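PDB 2AZ4: metallo-beta-lactamase domain-containing protein from Enterococcus faecalis, which is of unknown function but binds two zinc ions in a metallo-beta-lactamase fold and may act as an RNA-binding exonuclease. Local coordinates for residues L213-V218 / Q398-I403; V279-N284 / I295-Y300; M285-L290 / P308-A313; K390-I395 / N413-R418. All blocks are in the same frame, centred on the assembly; numbering follows the deposited sequence.

Contact 1: residues L213-V218 / Q398-I403; sequences LMMEGV and QVLVPI
Four backbone hydrogen bonds join 213-218 and 398-403, whose strands run parallel as neighbours in one sheet. Leu213 N gives to Val399 O at 2.9 Å, nearly along the C=O axis, and Leu213 O takes Val401 N at 2.8 Å, almost straight at the hydrogen (173°). Two residues on, Met215 repeats the pattern: its N gives to Val401 O, and its O accepts Ile403 N at 2.9 Å from well above the carbonyl plane.

The apolar contacts fall on both faces of this ladder. On one, Leu213 and Leu400 lie side by side, each with CG anti to its backbone N, and their CD2 methyls meet at 3.9 Å. Leu400 CD2 also touches Met215 CB, while the rest of the Met215 chain runs out extended to helix 385-395. On the other face, Met214 CG lies beside Val401 CB. Ile403 holds CG1 in the crowded position between N and C (chi1 57°), which lays CD1 4.1 Å from Met214 CB; Phe11 of strand 7-13 covers this side.

The polar end of the pair belongs to Glu216. Its OE2 accepts Val218 N at 3.2 Å, and its OE1 accepts from His382 ND1 and Leu190 N. With the Glu216 side chain about 4 Å (nearest atoms) from those of the zinc ligands Asp189 and His404, the pair runs up to the dinuclear zinc site of the metallo-beta-lactamase fold, and Glu216 is consistent with a second-shell residue there.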
loop_
_atom_site.group_PDB
_atom_site.type_symbol
_atom_site.label_atom_id
_atom_site.label_comp_id
_atom_site.label_asym_id
_atom_site.label_seq_id
_atom_site.Cartn_x
_atom_site.Cartn_y
_atom_site.Cartn_z
ATOM N N LEU A 213 14.569 3.364 15.041
ATOM C CA LEU A 213 14.108 3.185 13.675
ATOM C C LEU A 213 13.257 1.926 13.562
ATOM O O LEU A 213 13.782 0.812 13.605
ATOM C CB LEU A 213 15.304 3.099 12.715
ATOM C CG LEU A 213 15.003 2.886 11.216
ATOM C CD1 LEU A 213 14.169 4.030 10.724
ATOM C CD2 LEU A 213 16.301 2.819 10.409
ATOM N N MET A 214 11.950 2.125 13.417
ATOM C CA MET A 214 10.987 1.054 13.199
ATOM C C MET A 214 10.840 0.842 11.689
ATOM O O MET A 214 10.189 1.627 11.013
ATOM C CB MET A 214 9.642 1.380 13.882
ATOM C CG MET A 214 9.741 1.459 15.433
ATOM S SD MET A 214 8.413 2.318 16.314
ATOM C CE MET A 214 8.668 3.979 15.714
ATOM N N MET A 215 11.468 -0.216 11.177
ATOM C CA MET A 215 11.671 -0.403 9.739
ATOM C C MET A 215 11.171 -1.734 9.185
ATOM O O MET A 215 11.449 -2.801 9.747
ATOM C CB MET A 215 13.163 -0.215 9.402
ATOM C CG MET A 215 13.564 -0.520 7.945
ATOM S SD MET A 215 15.257 0.057 7.666
ATOM C CE MET A 215 15.484 -0.386 5.948
ATOM N N GLU A 216 10.466 -1.661 8.050
ATOM C CA GLU A 216 10.015 -2.836 7.324
ATOM C C GLU A 216 11.157 -3.751 6.859
ATOM O O GLU A 216 12.305 -3.308 6.667
ATOM C CB GLU A 216 9.159 -2.429 6.109
ATOM C CG GLU A 216 9.943 -1.700 5.039
ATOM C CD GLU A 216 9.749 -2.310 3.667
ATOM O OE1 GLU A 216 9.106 -1.659 2.821
ATOM O OE2 GLU A 216 10.247 -3.435 3.420
ATOM N N GLY A 217 10.828 -5.035 6.720
ATOM C CA GLY A 217 11.765 -6.035 6.227
ATOM C C GLY A 217 11.065 -7.027 5.326
ATOM O O GLY A 217 11.219 -8.246 5.468
ATOM N N VAL A 218 10.298 -6.509 4.377
ATOM C CA VAL A 218 9.488 -7.370 3.517
ATOM C C VAL A 218 10.351 -8.230 2.578
ATOM O O VAL A 218 10.214 -9.469 2.562
ATOM C CB VAL A 218 8.421 -6.561 2.741
ATOM C CG1 VAL A 218 7.677 -7.450 1.756
ATOM C CG2 VAL A 218 7.449 -5.897 3.720
ATOM N N GLN A 398 20.409 4.570 16.127
ATOM C CA GLN A 398 20.987 4.180 17.400
ATOM C C GLN A 398 20.449 2.812 17.791
ATOM O O GLN A 398 21.197 1.937 18.252
ATOM C CB GLN A 398 20.678 5.227 18.459
ATOM C CG GLN A 398 21.310 6.592 18.188
ATOM C CD GLN A 398 20.857 7.642 19.173
ATOM O OE1 GLN A 398 20.929 7.440 20.377
ATOM N NE2 GLN A 398 20.368 8.767 18.664
ATOM N N VAL A 399 19.143 2.634 17.595
ATOM C CA VAL A 399 18.477 1.363 17.819
ATOM C C VAL A 399 17.579 1.068 16.619
ATOM O O VAL A 399 16.809 1.929 16.182
ATOM C CB VAL A 399 17.602 1.366 19.098
ATOM C CG1 VAL A 399 17.022 -0.022 19.325
ATOM C CG2 VAL A 399 18.399 1.829 20.351
ATOM N N LEU A 400 17.689 -0.150 16.102
ATOM C CA LEU A 400 16.895 -0.619 14.966
ATOM C C LEU A 400 15.853 -1.618 15.450
ATOM O O LEU A 400 16.185 -2.551 16.204
ATOM C CB LEU A 400 17.829 -1.279 13.940
ATOM C CG LEU A 400 17.560 -1.530 12.439
ATOM C CD1 LEU A 400 17.624 -3.000 12.108
ATOM C CD2 LEU A 400 16.325 -0.836 11.814
ATOM N N VAL A 401 14.595 -1.432 15.020
ATOM C CA VAL A 401 13.540 -2.392 15.308
ATOM C C VAL A 401 12.949 -2.955 14.005
ATOM O O VAL A 401 12.135 -2.274 13.380
ATOM C CB VAL A 401 12.373 -1.731 16.125
ATOM C CG1 VAL A 401 11.335 -2.783 16.556
ATOM C CG2 VAL A 401 12.890 -0.982 17.302
ATOM N N PRO A 402 13.359 -4.175 13.573
ATOM C CA PRO A 402 12.665 -4.736 12.420
ATOM C C PRO A 402 11.186 -5.008 12.706
ATOM O O PRO A 402 10.826 -5.493 13.797
ATOM C CB PRO A 402 13.410 -6.050 12.163
ATOM C CG PRO A 402 14.775 -5.843 12.820
ATOM C CD PRO A 402 14.449 -5.060 14.025
ATOM N N ILE A 403 10.349 -4.648 11.729
ATOM C CA ILE A 403 8.911 -4.909 11.752
ATOM C C ILE A 403 8.495 -5.240 10.327
ATOM O O ILE A 403 9.310 -5.145 9.424
ATOM C CB ILE A 403 8.107 -3.692 12.244
ATOM C CG1 ILE A 403 8.397 -2.456 11.356
ATOM C CG2 ILE A 403 8.349 -3.468 13.734
ATOM C CD1 ILE A 403 7.505 -1.260 11.622
#

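Contact 2: residues V279-N284 / I295-Y300; sequences VVLEAN and IEVRYY
The tight part of this contact is the short parallel ladder between 279-282 and 298-300, the two strands of a beta-alpha-beta unit. Leu281 N gives a straight bond to Arg298 O at 2.9 Å (168°), and Leu281 O takes Tyr300 N. Beyond them, Ala283 N reaches Tyr300 O at 2.7 Å, but the bend at the hydrogen makes that bond weak.

Side chains fill both faces here. Leu281 and Val297 cross at about a right angle, CD1 to CG1 3.9 Å, against Ile272 of helix 265-274. On that face too, Ala283 CB lies 3.9 Å from Tyr299 CD1. On the other, Tyr300 has CG in the crowded position between N and C (chi1 75°), which swings the ring back over the neighbouring strand, with CE2 4.1 Å from Glu282 CB; its hydroxyl bonds Gln331 O.

The loose side is at Arg298, whose long chain runs out extended to solvent. Here a water bridges the two backbones: it donates to Val279 O and accepts from Arg298 N and from NH1, the last at 3.0 Å in the guanidinium plane.

At the opposite end, Glu282 is the N-cap of helix 283-293. OE2 is gripped by two donors of Asn284, its N from above the carboxylate plane and its ND2 on the syn lone pair at 2.6 Å, while OE1 accepts Met285 N. A buried carboxylate so placed is probably ionised, stabilised by these N-H groups and the positive end of the helix dipole.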
loop_
_atom_site.group_PDB
_atom_site.type_symbol
_atom_site.label_atom_id
_atom_site.label_comp_id
_atom_site.label_asym_id
_atom_site.label_seq_id
_atom_site.Cartn_x
_atom_site.Cartn_y
_atom_site.Cartn_z
ATOM N N VAL A 279 -3.001 4.769 -25.127
ATOM C CA VAL A 279 -3.456 4.018 -23.964
ATOM C C VAL A 279 -4.930 4.266 -23.694
ATOM O O VAL A 279 -5.385 5.406 -23.794
ATOM C CB VAL A 279 -2.639 4.402 -22.707
ATOM C CG1 VAL A 279 -3.107 3.623 -21.488
ATOM C CG2 VAL A 279 -1.151 4.137 -22.962
ATOM N N VAL A 280 -5.651 3.191 -23.338
ATOM C CA VAL A 280 -7.061 3.274 -22.934
ATOM C C VAL A 280 -7.221 2.549 -21.597
ATOM O O VAL A 280 -6.889 1.372 -21.473
ATOM C CB VAL A 280 -8.018 2.668 -24.015
ATOM C CG1 VAL A 280 -9.470 2.963 -23.685
ATOM C CG2 VAL A 280 -7.694 3.225 -25.385
ATOM N N LEU A 281 -7.716 3.248 -20.597
ATOM C CA LEU A 281 -7.866 2.644 -19.267
ATOM C C LEU A 281 -9.343 2.342 -18.943
ATOM O O LEU A 281 -10.252 2.930 -19.539
ATOM C CB LEU A 281 -7.257 3.549 -18.177
ATOM C CG LEU A 281 -5.751 3.916 -18.199
ATOM C CD1 LEU A 281 -5.285 4.765 -16.993
ATOM C CD2 LEU A 281 -4.867 2.673 -18.308
ATOM N N GLU A 282 -9.568 1.439 -17.992
ATOM C CA GLU A 282 -10.899 1.251 -17.446
ATOM C C GLU A 282 -11.288 2.583 -16.806
ATOM O O GLU A 282 -10.425 3.289 -16.311
ATOM C CB GLU A 282 -10.881 0.103 -16.423
ATOM C CG GLU A 282 -12.240 -0.199 -15.798
ATOM C CD GLU A 282 -12.479 0.644 -14.558
ATOM O OE1 GLU A 282 -11.478 1.082 -13.968
ATOM O OE2 GLU A 282 -13.644 0.895 -14.174
ATOM N N ALA A 283 -12.578 2.926 -16.818
ATOM C CA ALA A 283 -13.038 4.276 -16.434
ATOM C C ALA A 283 -12.650 4.759 -15.036
ATOM O O ALA A 283 -12.276 5.934 -14.866
ATOM C CB ALA A 283 -14.544 4.442 -16.676
ATOM N N ASN A 284 -12.733 3.876 -14.044
ATOM C CA ASN A 284 -12.442 4.245 -12.647
ATOM C C ASN A 284 -10.971 4.536 -12.481
ATOM O O ASN A 284 -10.593 5.407 -11.705
ATOM C CB ASN A 284 -12.902 3.155 -11.655
ATOM C CG ASN A 284 -14.433 3.052 -11.568
ATOM O OD1 ASN A 284 -15.080 3.863 -10.929
ATOM N ND2 ASN A 284 -14.999 2.054 -12.217
ATOM N N ILE A 295 -4.548 14.261 -15.327
ATOM C CA ILE A 295 -4.261 13.656 -16.618
ATOM C C ILE A 295 -5.549 13.097 -17.229
ATOM O O ILE A 295 -6.344 12.453 -16.551
ATOM C CB ILE A 295 -3.148 12.605 -16.523
ATOM C CG1 ILE A 295 -1.803 13.302 -16.298
ATOM C CG2 ILE A 295 -3.086 11.744 -17.812
ATOM C CD1 ILE A 295 -0.652 12.334 -15.935
ATOM N N GLU A 296 -5.775 13.406 -18.502
ATOM C CA GLU A 296 -6.960 12.948 -19.195
ATOM C C GLU A 296 -6.540 11.927 -20.221
ATOM O O GLU A 296 -5.752 12.223 -21.116
ATOM C CB GLU A 296 -7.709 14.103 -19.834
ATOM C CG GLU A 296 -8.349 15.017 -18.795
ATOM C CD GLU A 296 -9.469 15.835 -19.357
ATOM O OE1 GLU A 296 -9.311 17.075 -19.425
ATOM O OE2 GLU A 296 -10.510 15.246 -19.725
ATOM N N VAL A 297 -7.018 10.703 -20.039
ATOM C CA VAL A 297 -6.674 9.610 -20.921
ATOM C C VAL A 297 -7.978 9.019 -21.455
ATOM O O VAL A 297 -9.021 9.157 -20.816
ATOM C CB VAL A 297 -5.807 8.539 -20.162
ATOM C CG1 VAL A 297 -6.597 7.873 -19.007
ATOM C CG2 VAL A 297 -5.253 7.482 -21.116
ATOM N N ARG A 298 -7.907 8.355 -22.604
ATOM C CA ARG A 298 -9.034 7.574 -23.149
ATOM C C ARG A 298 -9.396 6.427 -22.206
ATOM O O ARG A 298 -8.560 5.946 -21.436
ATOM C CB ARG A 298 -8.738 7.070 -24.580
ATOM C CG ARG A 298 -8.725 8.196 -25.620
ATOM C CD ARG A 298 -8.031 7.756 -26.919
ATOM N NE ARG A 298 -7.870 8.881 -27.842
ATOM C CZ ARG A 298 -6.919 9.822 -27.759
ATOM N NH1 ARG A 298 -6.011 9.813 -26.776
ATOM N NH2 ARG A 298 -6.892 10.800 -28.659
ATOM N N TYR A 299 -10.659 6.018 -22.230
ATOM C CA TYR A 299 -11.150 5.042 -21.275
ATOM C C TYR A 299 -12.329 4.274 -21.828
ATOM O O TYR A 299 -12.936 4.694 -22.791
ATOM C CB TYR A 299 -11.588 5.737 -19.981
ATOM C CG TYR A 299 -12.741 6.705 -20.198
ATOM C CD1 TYR A 299 -14.074 6.298 -20.047
ATOM C CD2 TYR A 299 -12.495 8.031 -20.560
ATOM C CE1 TYR A 299 -15.116 7.198 -20.244
ATOM C CE2 TYR A 299 -13.519 8.921 -20.777
ATOM C CZ TYR A 299 -14.827 8.514 -20.585
ATOM O OH TYR A 299 -15.843 9.423 -20.808
ATOM N N TYR A 300 -12.642 3.157 -21.184
ATOM C CA TYR A 300 -13.863 2.404 -21.447
ATOM C C TYR A 300 -14.508 2.066 -20.109
ATOM O O TYR A 300 -13.829 1.981 -19.068
ATOM C CB TYR A 300 -13.599 1.145 -22.285
ATOM C CG TYR A 300 -12.954 0.029 -21.522
ATOM C CD1 TYR A 300 -13.685 -1.097 -21.148
ATOM C CD2 TYR A 300 -11.602 0.112 -21.145
ATOM C CE1 TYR A 300 -13.079 -2.126 -20.441
ATOM C CE2 TYR A 300 -10.994 -0.901 -20.432
ATOM C CZ TYR A 300 -11.735 -2.007 -20.075
ATOM O OH TYR A 300 -11.141 -3.008 -19.352
HETATM O O HOH W 1 -5.582 8.078 -24.306
#

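Contact 3: residues M285-L290 / P308-A313; sequences MAALLL and PELNPA
Helix 283-293, the connecting helix of the beta-alpha-beta unit that joins strands 278-282 and 298-300, is covered along one flank by the loop that follows the second strand. Residues 308-313 of that loop lie against the helix at 285-290, and no hydrogen bond crosses between the two: the contact is purely van der Waals.

Leu310 carries most of it. With CG anti to its carbonyl carbon (chi1 -69°) and the chain extended beyond, the side chain brings CD2 against the helix. That methyl meets Ala286 CB at 4.1 Å and sits 4.0 Å from Ala287 N, so the two small alanines let it come close to the helix backbone. Tyr299 of strand 298-300 touches both Ala286 and Leu310, adding its ring to the apolar patch.

One turn further along, Leu290 reaches back toward the loop with CG anti to the backbone N. Its CD2 touches Leu310 CD2 at 4.4 Å and also Glu309 CB, whose chain then bends at chi2 on the exposed side.

The loop has its own anchors. Asn311 O accepts from the hydroxyl of Tyr299, and Asn311 OD1 takes Ala313 N at 2.9 Å in an Asx turn that leads into a 3-10 segment. Nearest of all the approaches between helix and loop is Leu290 CD2, packed 3.5 Å from the carbonyl oxygen Glu309 O.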
loop_
_atom_site.group_PDB
_atom_site.type_symbol
_atom_site.label_atom_id
_atom_site.label_comp_id
_atom_site.label_asym_id
_atom_site.label_seq_id
_atom_site.Cartn_x
_atom_site.Cartn_y
_atom_site.Cartn_z
ATOM N N MET A 285 -10.131 3.823 -13.228
ATOM C CA MET A 285 -8.698 4.104 -13.241
ATOM C C MET A 285 -8.397 5.465 -13.904
ATOM O O MET A 285 -7.563 6.240 -13.405
ATOM C CB MET A 285 -7.893 2.977 -13.900
ATOM C CG MET A 285 -6.369 3.088 -13.661
ATOM S SD MET A 285 -5.898 2.850 -11.906
ATOM C CE MET A 285 -4.813 4.260 -11.721
ATOM N N ALA A 286 -9.057 5.740 -15.024
ATOM C CA ALA A 286 -8.959 7.040 -15.678
ATOM C C ALA A 286 -9.391 8.146 -14.733
ATOM O O ALA A 286 -8.751 9.195 -14.657
ATOM C CB ALA A 286 -9.807 7.068 -16.959
ATOM N N ALA A 287 -10.475 7.912 -14.007
ATOM C CA ALA A 287 -11.007 8.926 -13.106
ATOM C C ALA A 287 -10.045 9.250 -11.961
ATOM O O ALA A 287 -9.881 10.423 -11.602
ATOM C CB ALA A 287 -12.367 8.497 -12.556
ATOM N N LEU A 288 -9.451 8.205 -11.374
ATOM C CA LEU A 288 -8.411 8.347 -10.340
ATOM C C LEU A 288 -7.215 9.154 -10.864
ATOM O O LEU A 288 -6.680 10.037 -10.186
ATOM C CB LEU A 288 -7.920 6.963 -9.864
ATOM C CG LEU A 288 -6.937 6.952 -8.672
ATOM C CD1 LEU A 288 -7.447 7.793 -7.466
ATOM C CD2 LEU A 288 -6.640 5.503 -8.259
ATOM N N LEU A 289 -6.791 8.830 -12.076
ATOM C CA LEU A 289 -5.685 9.540 -12.705
ATOM C C LEU A 289 -5.979 11.020 -12.870
ATOM O O LEU A 289 -5.089 11.888 -12.694
ATOM C CB LEU A 289 -5.441 8.949 -14.077
ATOM C CG LEU A 289 -4.123 9.345 -14.695
ATOM C CD1 LEU A 289 -3.016 8.518 -14.083
ATOM C CD2 LEU A 289 -4.215 9.068 -16.159
ATOM N N LEU A 290 -7.223 11.303 -13.239
ATOM C CA LEU A 290 -7.679 12.668 -13.445
ATOM C C LEU A 290 -7.679 13.367 -12.094
ATOM O O LEU A 290 -7.206 14.483 -11.977
ATOM C CB LEU A 290 -9.079 12.692 -14.079
ATOM C CG LEU A 290 -9.799 14.048 -14.234
ATOM C CD1 LEU A 290 -8.981 15.039 -15.091
ATOM C CD2 LEU A 290 -11.196 13.847 -14.816
ATOM N N PRO A 308 -19.257 11.332 -13.799
ATOM C CA PRO A 308 -19.470 12.706 -14.300
ATOM C C PRO A 308 -18.192 13.476 -14.681
ATOM O O PRO A 308 -18.221 14.289 -15.610
ATOM C CB PRO A 308 -20.246 13.401 -13.173
ATOM C CG PRO A 308 -20.233 12.469 -11.981
ATOM C CD PRO A 308 -19.839 11.100 -12.455
ATOM N N GLU A 309 -17.089 13.189 -13.992
ATOM C CA GLU A 309 -15.829 13.924 -14.130
ATOM C C GLU A 309 -15.174 13.706 -15.476
ATOM O O GLU A 309 -14.448 14.557 -15.962
ATOM C CB GLU A 309 -14.849 13.475 -13.046
ATOM C CG GLU A 309 -15.132 14.041 -11.662
ATOM C CD GLU A 309 -16.404 13.480 -11.031
ATOM O OE1 GLU A 309 -16.722 12.295 -11.287
ATOM O OE2 GLU A 309 -17.086 14.235 -10.287
ATOM N N LEU A 310 -15.472 12.566 -16.082
ATOM C CA LEU A 310 -14.822 12.139 -17.304
ATOM C C LEU A 310 -15.434 12.867 -18.484
ATOM O O LEU A 310 -16.625 13.167 -18.487
ATOM C CB LEU A 310 -14.943 10.620 -17.449
ATOM C CG LEU A 310 -14.141 9.784 -16.443
ATOM C CD1 LEU A 310 -14.377 8.328 -16.703
ATOM C CD2 LEU A 310 -12.612 10.095 -16.583
ATOM N N ASN A 311 -14.592 13.198 -19.447
ATOM C CA ASN A 311 -15.009 13.738 -20.729
ATOM C C ASN A 311 -15.634 12.628 -21.575
ATOM O O ASN A 311 -14.937 11.675 -21.967
ATOM C CB ASN A 311 -13.784 14.325 -21.447
ATOM C CG ASN A 311 -14.126 14.989 -22.784
ATOM O OD1 ASN A 311 -15.212 14.821 -23.315
ATOM N ND2 ASN A 311 -13.176 15.739 -23.329
ATOM N N PRO A 312 -16.946 12.750 -21.882
ATOM C CA PRO A 312 -17.646 11.742 -22.694
ATOM C C PRO A 312 -16.977 11.478 -24.042
ATOM O O PRO A 312 -17.047 10.361 -24.554
ATOM C CB PRO A 312 -19.029 12.355 -22.906
ATOM C CG PRO A 312 -19.229 13.266 -21.732
ATOM C CD PRO A 312 -17.852 13.838 -21.455
ATOM N N ALA A 313 -16.319 12.484 -24.600
ATOM C CA ALA A 313 -15.659 12.344 -25.903
ATOM C C ALA A 313 -14.386 11.496 -25.878
ATOM O O ALA A 313 -13.818 11.176 -26.925
ATOM C CB ALA A 313 -15.363 13.707 -26.474
#

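Contact 4: residues K390-I395 / N413-R418; sequences KIIALI and NPYGER
Residues 413-416 fold into a type I beta turn that sets its side chains against the last turns of helix 385-395, before the chain enters edge strand 417-418; no hydrogen bond crosses from turn to helix.

Tyr415 does most of the touching. With CG anti to its carbonyl carbon (chi1 -55°), the ring reaches from the turn alongside the helix. Its CE2 comes to 3.5 Å from Ala393 CA, and its hydroxyl oxygen OH lies 3.4 Å from Ala393 CB, a contact with a methyl and not a polar bond. Nearer the ring's root, Tyr415 CD2 meets Ile392 CG2 at 4.1 Å as the two side chains cross obliquely. Pro414 CB covers one face of the ring, offset toward the rim.

Ile392 is the buried partner. Its CG2 branch, anti to the backbone N, points into the turn and also lies 3.8 Å from Asn413 OD1, while its CG1 packs on Met215 of the sheet.

Asn413 organises the turn from within. Its OD1 accepts Tyr415 N at 3.1 Å from far above the carbonyl plane, making an Asx turn. On the other branch, ND2 gives an almost linear bond to Glu417 O at 2.9 Å (176°), in plane and on a lone pair, and also bonds Pro397 O.

Both ends of one amide are thus spent on the turn and its surroundings, which fixes the amide's rotation; the turn meets the helix by van der Waals contact alone, two of its oxygens resting against methyls, with Ile392 buried and Tyr415 on the exposed side.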
loop_
_atom_site.group_PDB
_atom_site.type_symbol
_atom_site.label_atom_id
_atom_site.label_comp_id
_atom_site.label_asym_id
_atom_site.label_seq_id
_atom_site.Cartn_x
_atom_site.Cartn_y
_atom_site.Cartn_z
ATOM N N LYS A 390 21.315 -0.282 2.699
ATOM C CA LYS A 390 21.728 1.070 2.352
ATOM C C LYS A 390 20.924 2.111 3.126
ATOM O O LYS A 390 21.462 3.140 3.519
ATOM C CB LYS A 390 21.639 1.331 0.844
ATOM C CG LYS A 390 22.787 0.754 0.047
ATOM C CD LYS A 390 22.414 0.513 -1.427
ATOM C CE LYS A 390 23.499 -0.356 -2.093
ATOM N NZ LYS A 390 23.240 -0.702 -3.540
ATOM N N ILE A 391 19.643 1.837 3.356
ATOM C CA ILE A 391 18.793 2.796 4.067
ATOM C C ILE A 391 19.302 2.929 5.497
ATOM O O ILE A 391 19.471 4.028 5.983
ATOM C CB ILE A 391 17.295 2.398 4.016
ATOM C CG1 ILE A 391 16.745 2.652 2.597
ATOM C CG2 ILE A 391 16.488 3.158 5.080
ATOM C CD1 ILE A 391 15.401 1.938 2.264
ATOM N N ILE A 392 19.568 1.796 6.134
ATOM C CA ILE A 392 20.122 1.765 7.505
ATOM C C ILE A 392 21.469 2.486 7.545
ATOM O O ILE A 392 21.712 3.284 8.449
ATOM C CB ILE A 392 20.264 0.320 8.022
ATOM C CG1 ILE A 392 18.879 -0.348 8.121
ATOM C CG2 ILE A 392 21.021 0.275 9.396
ATOM C CD1 ILE A 392 18.897 -1.846 8.107
ATOM N N ALA A 393 22.310 2.248 6.531
ATOM C CA ALA A 393 23.593 2.954 6.417
ATOM C C ALA A 393 23.425 4.473 6.322
ATOM O O ALA A 393 24.131 5.213 7.008
ATOM C CB ALA A 393 24.426 2.406 5.248
ATOM N N LEU A 394 22.484 4.952 5.501
ATOM C CA LEU A 394 22.239 6.392 5.400
ATOM C C LEU A 394 21.710 7.021 6.684
ATOM O O LEU A 394 22.072 8.150 7.011
ATOM C CB LEU A 394 21.323 6.731 4.213
ATOM C CG LEU A 394 21.894 6.577 2.801
ATOM C CD1 LEU A 394 20.748 6.383 1.824
ATOM C CD2 LEU A 394 22.738 7.776 2.427
ATOM N N ILE A 395 20.877 6.294 7.420
ATOM C CA ILE A 395 20.266 6.832 8.642
ATOM C C ILE A 395 21.170 6.701 9.888
ATOM O O ILE A 395 21.224 7.614 10.702
ATOM C CB ILE A 395 18.898 6.149 8.919
ATOM C CG1 ILE A 395 17.854 6.601 7.892
ATOM C CG2 ILE A 395 18.420 6.399 10.344
ATOM C CD1 ILE A 395 16.647 5.668 7.801
ATOM N N ASN A 413 21.913 -3.865 12.317
ATOM C CA ASN A 413 22.342 -2.498 12.568
ATOM C C ASN A 413 23.842 -2.420 12.940
ATOM O O ASN A 413 24.189 -2.561 14.109
ATOM C CB ASN A 413 21.498 -1.883 13.679
ATOM C CG ASN A 413 21.767 -0.408 13.873
ATOM O OD1 ASN A 413 22.331 0.272 12.999
ATOM N ND2 ASN A 413 21.338 0.117 15.019
ATOM N N PRO A 414 24.722 -2.205 11.937
ATOM C CA PRO A 414 26.145 -1.954 12.189
ATOM C C PRO A 414 26.399 -0.741 13.081
ATOM O O PRO A 414 27.460 -0.643 13.676
ATOM C CB PRO A 414 26.706 -1.673 10.783
ATOM C CG PRO A 414 25.777 -2.377 9.862
ATOM C CD PRO A 414 24.427 -2.212 10.487
ATOM N N TYR A 415 25.432 0.159 13.186
ATOM C CA TYR A 415 25.659 1.460 13.781
ATOM C C TYR A 415 25.252 1.559 15.238
ATOM O O TYR A 415 25.525 2.562 15.890
ATOM C CB TYR A 415 24.951 2.533 12.934
ATOM C CG TYR A 415 25.399 2.435 11.509
ATOM C CD1 TYR A 415 26.626 2.971 11.116
ATOM C CD2 TYR A 415 24.648 1.726 10.564
ATOM C CE1 TYR A 415 27.080 2.848 9.811
ATOM C CE2 TYR A 415 25.102 1.591 9.244
ATOM C CZ TYR A 415 26.321 2.161 8.882
ATOM O OH TYR A 415 26.804 2.056 7.597
ATOM N N GLY A 416 24.614 0.523 15.754
ATOM C CA GLY A 416 24.088 0.578 17.117
ATOM C C GLY A 416 23.475 -0.730 17.529
ATOM O O GLY A 416 23.976 -1.799 17.179
ATOM N N GLU A 417 22.381 -0.645 18.275
ATOM C CA GLU A 417 21.733 -1.823 18.829
ATOM C C GLU A 417 20.511 -2.231 18.007
ATOM O O GLU A 417 20.134 -1.545 17.049
ATOM C CB GLU A 417 21.366 -1.594 20.305
ATOM C CG GLU A 417 22.460 -2.018 21.307
ATOM C CD GLU A 417 22.533 -3.544 21.546
ATOM O OE1 GLU A 417 21.704 -4.309 20.970
ATOM O OE2 GLU A 417 23.427 -3.975 22.328
ATOM N N ARG A 418 19.926 -3.368 18.373
ATOM C CA ARG A 418 18.748 -3.891 17.709
ATOM C C ARG A 418 17.796 -4.507 18.718
ATOM O O ARG A 418 18.234 -5.137 19.690
ATOM C CB ARG A 418 19.141 -4.934 16.668
ATOM C CG ARG A 418 17.972 -5.459 15.855
ATOM C CD ARG A 418 18.450 -6.421 14.802
ATOM N NE ARG A 418 18.903 -7.682 15.377
ATOM C CZ ARG A 418 19.369 -8.709 14.664
ATOM N NH1 ARG A 418 19.449 -8.631 13.342
ATOM N NH2 ARG A 418 19.752 -9.823 15.275
#

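Contacts 1 and 4 share one region: strand 399-403 is flanked in its sheet by 212-216 and 417-418, and Gln398 O and Leu400 N pair with Glu417. Contacts 2 and 3 share helix 283-293 and lie on the opposite side of the chain's centre, the centres of contacts 1 and 2 being about 39 Å apart. Contacts 1 and 2 are buried strand pairs held by backbone hydrogen bonds; contact 3 is partly buried and contact 4 superficial, both loop-on-helix contacts without a crossing hydrogen bond. Among them, contact 1 alone adjoins the zinc site.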